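Local coordinates for endosialidase (Enterobacteria phage phi92, PDB 4HIZ) that hydrolyses alpha-2,8- and alpha-2,9-linked sialic acid polymers as a phage endosialidase, cutting within the chain, at the interface of chains A and B. Numbering follows the deposited sequence. Chains: chain A/B, Endosialidase.

The interface of chains A and B. Residues chain A 670-673, 675; chain B 660-664.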
loop_
_atom_site.group_PDB
_atom_site.type_symbol
_atom_site.label_atom_id
_atom_site.label_comp_id
_atom_site.label_asym_id
_atom_site.label_seq_id
_atom_site.Cartn_x
_atom_site.Cartn_y
_atom_site.Cartn_z
ATOM N N ARG A 670 57.157 -17.084 14.852
ATOM C CA ARG A 670 58.013 -16.259 15.702
ATOM C C ARG A 670 57.954 -14.806 15.252
ATOM O O ARG A 670 58.060 -14.511 14.065
ATOM C CB ARG A 670 59.468 -16.749 15.643
ATOM C CG ARG A 670 59.686 -18.096 16.310
ATOM C CD ARG A 670 60.991 -18.704 15.838
ATOM N NE ARG A 670 60.941 -19.104 14.432
ATOM C CZ ARG A 670 61.883 -19.841 13.869
ATOM N NH1 ARG A 670 62.923 -20.246 14.595
ATOM N NH2 ARG A 670 61.787 -20.181 12.597
ATOM N N TRP A 671 57.806 -13.893 16.203
ATOM C CA TRP A 671 57.953 -12.458 15.887
ATOM C C TRP A 671 59.380 -12.237 15.408
ATOM O O TRP A 671 60.303 -12.939 15.840
ATOM C CB TRP A 671 57.723 -11.605 17.136
ATOM C CG TRP A 671 56.387 -11.838 17.757
ATOM C CD1 TRP A 671 56.092 -12.684 18.816
ATOM C CD2 TRP A 671 55.135 -11.273 17.338
ATOM N NE1 TRP A 671 54.737 -12.652 19.071
ATOM C CE2 TRP A 671 54.130 -11.788 18.199
ATOM C CE3 TRP A 671 54.770 -10.357 16.352
ATOM C CZ2 TRP A 671 52.786 -11.441 18.078
ATOM C CZ3 TRP A 671 53.422 -10.005 16.227
ATOM C CH2 TRP A 671 52.448 -10.533 17.107
ATOM N N SER A 672 59.590 -11.276 14.523
ATOM C CA SER A 672 60.974 -11.034 14.080
ATOM C C SER A 672 61.831 -10.500 15.223
ATOM O O SER A 672 63.000 -10.881 15.369
ATOM C CB SER A 672 61.025 -10.063 12.891
ATOM O OG SER A 672 60.356 -8.852 13.230
ATOM N N GLU A 673 61.240 -9.635 16.054
ATOM C CA GLU A 673 61.995 -8.940 17.074
ATOM C C GLU A 673 60.971 -8.287 17.988
ATOM O O GLU A 673 59.882 -7.918 17.536
ATOM C CB GLU A 673 62.899 -7.869 16.418
ATOM C CG GLU A 673 63.871 -7.186 17.386
ATOM C CD GLU A 673 65.007 -6.499 16.653
ATOM O OE1 GLU A 673 64.921 -6.359 15.411
ATOM O OE2 GLU A 673 65.990 -6.100 17.301
ATOM N N TYR A 675 60.257 -5.220 20.846
ATOM C CA TYR A 675 60.781 -3.909 21.215
ATOM C C TYR A 675 60.119 -3.491 22.512
ATOM O O TYR A 675 58.889 -3.433 22.584
ATOM C CB TYR A 675 60.416 -2.878 20.152
ATOM C CG TYR A 675 61.191 -2.962 18.848
ATOM C CD1 TYR A 675 60.853 -3.892 17.870
ATOM C CD2 TYR A 675 62.248 -2.090 18.595
ATOM C CE1 TYR A 675 61.559 -3.949 16.654
ATOM C CE2 TYR A 675 62.962 -2.134 17.394
ATOM C CZ TYR A 675 62.623 -3.070 16.434
ATOM O OH TYR A 675 63.322 -3.111 15.244
ATOM N N GLY B 660 58.961 -15.166 11.519
ATOM C CA GLY B 660 60.215 -14.441 11.435
ATOM C C GLY B 660 60.204 -13.148 10.641
ATOM O O GLY B 660 61.276 -12.701 10.197
ATOM N N GLN B 661 59.030 -12.534 10.457
ATOM C CA GLN B 661 58.927 -11.349 9.606
ATOM C C GLN B 661 58.291 -10.125 10.255
ATOM O O GLN B 661 58.492 -9.015 9.770
ATOM C CB GLN B 661 58.145 -11.649 8.304
ATOM C CG GLN B 661 58.745 -12.749 7.454
ATOM C CD GLN B 661 57.852 -13.140 6.280
ATOM O OE1 GLN B 661 57.012 -12.364 5.854
ATOM N NE2 GLN B 661 58.013 -14.371 5.786
ATOM N N VAL B 662 57.501 -10.322 11.302
ATOM C CA VAL B 662 56.613 -9.288 11.819
ATOM C C VAL B 662 57.125 -8.825 13.177
ATOM O O VAL B 662 57.373 -9.633 14.070
ATOM C CB VAL B 662 55.172 -9.870 12.034
ATOM C CG1 VAL B 662 54.247 -8.824 12.615
ATOM C CG2 VAL B 662 54.614 -10.500 10.710
ATOM N N SER B 663 57.244 -7.524 13.364
ATOM C CA SER B 663 57.795 -7.058 14.627
ATOM C C SER B 663 56.712 -6.873 15.689
ATOM O O SER B 663 55.556 -6.577 15.384
ATOM C CB SER B 663 58.634 -5.794 14.453
ATOM O OG SER B 663 57.816 -4.687 14.407
ATOM N N LEU B 664 57.118 -7.047 16.932
ATOM C CA LEU B 664 56.229 -6.902 18.084
ATOM C C LEU B 664 56.730 -5.655 18.807
ATOM O O LEU B 664 57.822 -5.677 19.396
ATOM C CB LEU B 664 56.331 -8.159 18.956
ATOM C CG LEU B 664 55.451 -8.175 20.191
ATOM C CD1 LEU B 664 54.008 -7.886 19.748
ATOM C CD2 LEU B 664 55.594 -9.559 20.849
HETATM O O HOH W 1 56.739 -12.933 12.229
#
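The indole of A:Trp671 and the side chain of B:Leu664 form the apolar core of a contact whose polar part is almost entirely main chain, a worked example of how two chains can be joined by backbone bonds and backed by a flat ring. B:Leu664 lies over one indole face: its methyl CD2 sits 3.6 Å from the centroid of the five-membered ring, displaced toward the rim, while CD1 rests over the six-membered ring. Both are CH-pi contacts, and CB of the same leucine also touches the ring fusion. With CG anti to the backbone N (chi1 -179°), the leucine sends its two methyls along the length of the indole. B:Val662 packs its CG1 against CZ3 of A:Trp671 at 3.9 Å, slightly to the other side of the ring plane from the leucine, and its carbonyl O lies at the ring edge, in plane, near CE3.

That carbonyl O accepts the amide N of A:Ser672 at 2.8 Å, which comes from above the carbonyl plane. The serine hydroxyl OG, set between backbone N and carbonyl carbon (chi1 55°), is placed side-on against the same C=O, 3.2 Å from both C and O of B:Val662, a close polar contact and at best a doubtful hydrogen bond. Farther along, B:Leu664 uses both its backbone groups: its N donates to A:Glu673 O, nearly straight at H (174°), and its O accepts from A:Tyr675 N at 2.9 Å. The same carbonyl oxygen meets the edge of the A:Tyr675 ring in plane.

At the opposite end, A:Arg670 O accepts the backbone N of B:Gly660 at 2.8 Å and also contacts water 1. This water bridges to the backbone N of both B:Gln661 and B:Val662, which probably helps to hold the B:Gly660 to B:Val662 backbone in place. Main-chain pairing of two loop segments near the C-termini thus ties neighbouring chains together, probably helping to hold the C-terminal end of the endosialidase trimer together.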